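Long-range contact in putative exported protein (PDB 2PFY), which binds pyroglutamic acid as an extracytoplasmic solute receptor, probably delivering it to a tripartite ATP-independent periplasmic transporter: residues L134-Y145 / M156-T165. Sequence-based numbering, arbitrary orientation.
With PCA (pyroglutamic acid), chain E.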
loop_
_atom_site.group_PDB
_atom_site.type_symbol
_atom_site.label_atom_id
_atom_site.label_comp_id
_atom_site.label_asym_id
_atom_site.label_seq_id
_atom_site.Cartn_x
_atom_site.Cartn_y
_atom_site.Cartn_z
ATOM N N LEU A 134 -0.671 -23.711 -5.543
ATOM C CA LEU A 134 -1.815 -23.325 -4.677
ATOM C C LEU A 134 -2.301 -24.398 -3.712
ATOM O O LEU A 134 -2.698 -24.086 -2.574
ATOM C CB LEU A 134 -2.982 -22.754 -5.493
ATOM C CG LEU A 134 -2.770 -21.339 -6.056
ATOM C CD1 LEU A 134 -3.959 -20.886 -6.889
ATOM C CD2 LEU A 134 -2.434 -20.309 -4.949
ATOM N N ALA A 135 -2.219 -25.671 -4.134
ATOM C CA ALA A 135 -2.607 -26.807 -3.299
ATOM C C ALA A 135 -1.947 -26.787 -1.919
ATOM O O ALA A 135 -2.544 -27.217 -0.932
ATOM C CB ALA A 135 -2.309 -28.165 -4.028
ATOM N N ASP A 136 -0.710 -26.295 -1.863
ATOM C CA ASP A 136 0.046 -26.210 -0.614
ATOM C C ASP A 136 -0.615 -25.233 0.385
ATOM O O ASP A 136 -0.456 -25.368 1.617
ATOM C CB ASP A 136 1.530 -25.858 -0.919
ATOM C CG ASP A 136 2.258 -27.002 -1.593
ATOM O OD1 ASP A 136 1.928 -28.172 -1.255
ATOM O OD2 ASP A 136 3.143 -26.757 -2.453
ATOM N N LEU A 137 -1.415 -24.319 -0.155
ATOM C CA LEU A 137 -2.071 -23.293 0.636
ATOM C C LEU A 137 -3.571 -23.555 0.874
ATOM O O LEU A 137 -4.271 -22.744 1.477
ATOM C CB LEU A 137 -1.804 -21.904 0.012
ATOM C CG LEU A 137 -0.337 -21.456 0.090
ATOM C CD1 LEU A 137 -0.069 -20.305 -0.903
ATOM C CD2 LEU A 137 0.055 -21.058 1.527
ATOM N N LYS A 138 -4.051 -24.720 0.434
ATOM C CA LYS A 138 -5.467 -25.047 0.559
ATOM C C LYS A 138 -5.836 -25.139 2.030
ATOM O O LYS A 138 -5.212 -25.897 2.784
ATOM C CB LYS A 138 -5.798 -26.377 -0.168
ATOM C CG LYS A 138 -7.249 -26.775 -0.022
ATOM C CD LYS A 138 -8.150 -25.964 -0.914
ATOM C CE LYS A 138 -9.575 -26.365 -0.650
ATOM N NZ LYS A 138 -10.487 -25.401 -1.233
ATOM N N GLY A 139 -6.828 -24.345 2.443
ATOM C CA GLY A 139 -7.259 -24.311 3.833
ATOM C C GLY A 139 -6.313 -23.607 4.806
ATOM O O GLY A 139 -6.589 -23.548 6.007
ATOM N N THR A 140 -5.195 -23.089 4.296
ATOM C CA THR A 140 -4.253 -22.310 5.100
ATOM C C THR A 140 -4.893 -20.986 5.546
ATOM O O THR A 140 -5.555 -20.318 4.749
ATOM C CB THR A 140 -2.915 -22.087 4.318
ATOM O OG1 THR A 140 -2.243 -23.352 4.178
ATOM C CG2 THR A 140 -1.974 -21.149 5.054
ATOM N N ARG A 141 -4.718 -20.653 6.826
ATOM C CA ARG A 141 -5.127 -19.356 7.400
ATOM C C ARG A 141 -4.153 -18.329 6.856
ATOM O O ARG A 141 -2.995 -18.292 7.237
ATOM C CB ARG A 141 -5.074 -19.386 8.925
ATOM C CG ARG A 141 -6.004 -20.460 9.539
ATOM C CD ARG A 141 -5.720 -20.656 11.041
ATOM N NE ARG A 141 -6.746 -21.489 11.680
ATOM C CZ ARG A 141 -6.875 -21.653 12.995
ATOM N NH1 ARG A 141 -6.064 -21.023 13.827
ATOM N NH2 ARG A 141 -7.825 -22.446 13.478
ATOM N N PHE A 142 -4.618 -17.559 5.895
ATOM C CA PHE A 142 -3.708 -16.758 5.104
ATOM C C PHE A 142 -4.071 -15.289 5.355
ATOM O O PHE A 142 -5.229 -14.886 5.201
ATOM C CB PHE A 142 -3.842 -17.149 3.632
ATOM C CG PHE A 142 -2.764 -16.569 2.737
ATOM C CD1 PHE A 142 -1.690 -17.359 2.316
ATOM C CD2 PHE A 142 -2.829 -15.224 2.313
ATOM C CE1 PHE A 142 -0.708 -16.827 1.474
ATOM C CE2 PHE A 142 -1.829 -14.670 1.486
ATOM C CZ PHE A 142 -0.774 -15.466 1.064
ATOM N N ARG A 143 -3.092 -14.502 5.775
ATOM C CA ARG A 143 -3.336 -13.081 6.053
ATOM C C ARG A 143 -3.840 -12.320 4.838
ATOM O O ARG A 143 -3.247 -12.402 3.753
ATOM C CB ARG A 143 -2.054 -12.398 6.546
ATOM C CG ARG A 143 -2.254 -10.886 6.828
ATOM C CD ARG A 143 -0.976 -10.179 7.102
ATOM N NE ARG A 143 -1.262 -8.748 7.273
ATOM C CZ ARG A 143 -0.591 -7.768 6.679
ATOM N NH1 ARG A 143 0.474 -8.059 5.940
ATOM N NH2 ARG A 143 -0.955 -6.487 6.875
ATOM N N ALA A 144 -4.923 -11.565 5.018
ATOM C CA ALA A 144 -5.357 -10.570 4.026
ATOM C C ALA A 144 -5.253 -9.190 4.680
ATOM O O ALA A 144 -5.286 -9.099 5.891
ATOM C CB ALA A 144 -6.815 -10.816 3.600
ATOM N N TYR A 145 -5.114 -8.124 3.887
ATOM C CA TYR A 145 -4.956 -6.790 4.485
ATOM C C TYR A 145 -5.805 -5.716 3.822
ATOM O O TYR A 145 -5.659 -4.518 4.108
ATOM C CB TYR A 145 -3.476 -6.376 4.564
ATOM C CG TYR A 145 -2.731 -6.307 3.255
ATOM C CD1 TYR A 145 -3.071 -5.363 2.279
ATOM C CD2 TYR A 145 -1.645 -7.162 3.003
ATOM C CE1 TYR A 145 -2.389 -5.292 1.101
ATOM C CE2 TYR A 145 -0.952 -7.104 1.800
ATOM C CZ TYR A 145 -1.330 -6.170 0.847
ATOM O OH TYR A 145 -0.677 -6.054 -0.353
HETATM N N MSE A 156 -7.367 -18.334 -4.075
HETATM C CA MSE A 156 -6.223 -19.228 -3.929
HETATM C C MSE A 156 -6.607 -20.552 -3.240
HETATM O O MSE A 156 -5.830 -21.506 -3.251
HETATM C CB MSE A 156 -5.103 -18.541 -3.131
HETATM C CG MSE A 156 -4.330 -17.480 -3.880
HETATM SE SE MSE A 156 -3.263 -16.377 -2.652
HETATM C CE MSE A 156 -2.275 -17.656 -1.578
ATOM N N GLY A 157 -7.798 -20.593 -2.633
ATOM C CA GLY A 157 -8.240 -21.735 -1.840
ATOM C C GLY A 157 -7.825 -21.654 -0.389
ATOM O O GLY A 157 -7.966 -22.632 0.361
ATOM N N ALA A 158 -7.291 -20.491 0.018
ATOM C CA ALA A 158 -6.854 -20.289 1.394
ATOM C C ALA A 158 -8.010 -19.705 2.188
ATOM O O ALA A 158 -9.034 -19.366 1.606
ATOM C CB ALA A 158 -5.632 -19.348 1.431
ATOM N N VAL A 159 -7.856 -19.590 3.504
ATOM C CA VAL A 159 -8.915 -18.999 4.325
ATOM C C VAL A 159 -8.445 -17.576 4.715
ATOM O O VAL A 159 -7.568 -17.415 5.551
ATOM C CB VAL A 159 -9.262 -19.875 5.551
ATOM C CG1 VAL A 159 -10.299 -19.188 6.450
ATOM C CG2 VAL A 159 -9.774 -21.298 5.086
ATOM N N PRO A 160 -9.004 -16.552 4.056
ATOM C CA PRO A 160 -8.531 -15.194 4.331
ATOM C C PRO A 160 -8.838 -14.762 5.752
ATOM O O PRO A 160 -9.908 -15.056 6.290
ATOM C CB PRO A 160 -9.238 -14.332 3.291
ATOM C CG PRO A 160 -10.197 -15.225 2.569
ATOM C CD PRO A 160 -10.066 -16.613 3.046
ATOM N N THR A 161 -7.865 -14.104 6.371
ATOM C CA THR A 161 -7.987 -13.626 7.720
ATOM C C THR A 161 -7.366 -12.214 7.716
ATOM O O THR A 161 -6.158 -12.048 7.481
ATOM C CB THR A 161 -7.277 -14.597 8.710
ATOM O OG1 THR A 161 -7.577 -15.982 8.354
ATOM C CG2 THR A 161 -7.735 -14.334 10.104
ATOM N N THR A 162 -8.208 -11.207 7.916
ATOM C CA THR A 162 -7.768 -9.805 7.862
ATOM C C THR A 162 -6.932 -9.485 9.085
ATOM O O THR A 162 -7.394 -9.635 10.219
ATOM C CB THR A 162 -8.976 -8.827 7.761
ATOM O OG1 THR A 162 -9.669 -9.090 6.548
ATOM C CG2 THR A 162 -8.517 -7.344 7.753
ATOM N N VAL A 163 -5.692 -9.060 8.865
ATOM C CA VAL A 163 -4.839 -8.650 9.980
ATOM C C VAL A 163 -4.108 -7.390 9.540
ATOM O O VAL A 163 -3.464 -7.384 8.488
ATOM C CB VAL A 163 -3.809 -9.753 10.390
ATOM C CG1 VAL A 163 -2.943 -9.276 11.554
ATOM C CG2 VAL A 163 -4.515 -11.065 10.798
ATOM N N GLN A 164 -4.222 -6.323 10.327
ATOM C CA GLN A 164 -3.590 -5.072 9.943
ATOM C C GLN A 164 -2.109 -5.204 10.279
ATOM O O GLN A 164 -1.739 -6.030 11.135
ATOM C CB GLN A 164 -4.245 -3.877 10.669
ATOM C CG GLN A 164 -5.753 -3.612 10.299
ATOM C CD GLN A 164 -5.998 -3.504 8.811
ATOM O OE1 GLN A 164 -5.133 -3.031 8.054
ATOM N NE2 GLN A 164 -7.183 -3.945 8.368
ATOM N N THR A 165 -1.271 -4.373 9.665
ATOM C CA THR A 165 0.182 -4.581 9.718
ATOM C C THR A 165 0.815 -4.710 11.130
ATOM O O THR A 165 1.649 -5.608 11.359
ATOM C CB THR A 165 0.963 -3.575 8.823
ATOM O OG1 THR A 165 0.096 -3.059 7.775
ATOM C CG2 THR A 165 2.202 -4.284 8.174
HETATM N N PCA E . 2.858 -3.906 3.370
HETATM C CA PCA E . 1.474 -3.525 3.738
HETATM C CB PCA E . 0.636 -3.401 2.489
HETATM C CG PCA E . 1.526 -3.794 1.348
HETATM C CD PCA E . 2.862 -4.056 1.957
HETATM O OE PCA E . 3.872 -4.321 1.314
HETATM C C PCA E . 0.874 -4.560 4.669
HETATM O O PCA E . -0.165 -4.379 5.315
HETATM O OXT PCA E . 1.449 -5.627 4.785
HETATM O O HOH W 1 -5.327 -24.133 -2.645
#
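R143 and V163 meet where two parallel strands, 141-144 and 159-162, reach the ligand pocket. Helix 147-155 connects them in a beta-alpha-beta crossover. Backbone hydrogen bonds join the strands and their flanking residues: V159 N to T140 O, F142 N to V159 O, T161 N to F142 O, A144 N to T161 O and V163 N to A144 O. T161 OG1 also donates to V159 O, from the face opposite F142 N. At the far end, G157 closes the helix in a Schellman motif and its O accepts from G139 N (2.9 Å), in the type II turn L137-T140. A water bridges L134 O and M156 O.

The apolar contacts centre on selenomethionine M156. Its chain bends at the last torsion (chi3 51°), and CE lies over one face of the F142 ring, 3.9 Å from the centroid. CE also touches L137 CD1 (3.5 Å), while CG meets L134 CD2.

The polar end belongs to R143. Its extended chain presents NE (2.9 Å) and NH2 (3.1 Å) side-on to V163 O, which lies in the guanidinium plane. NH1 donates to PCA OXT (2.9 Å) and NH2 to PCA O (2.7 Å). T165 OG1 gives PCA O a second bond (2.8 Å). The Y145 ring has PCA CB over one face. The bonds to V163 O and the ligand together would limit guanidinium rotation, consistent with a second-shell carbonyl positioning the arginine that binds the ligand carboxylate.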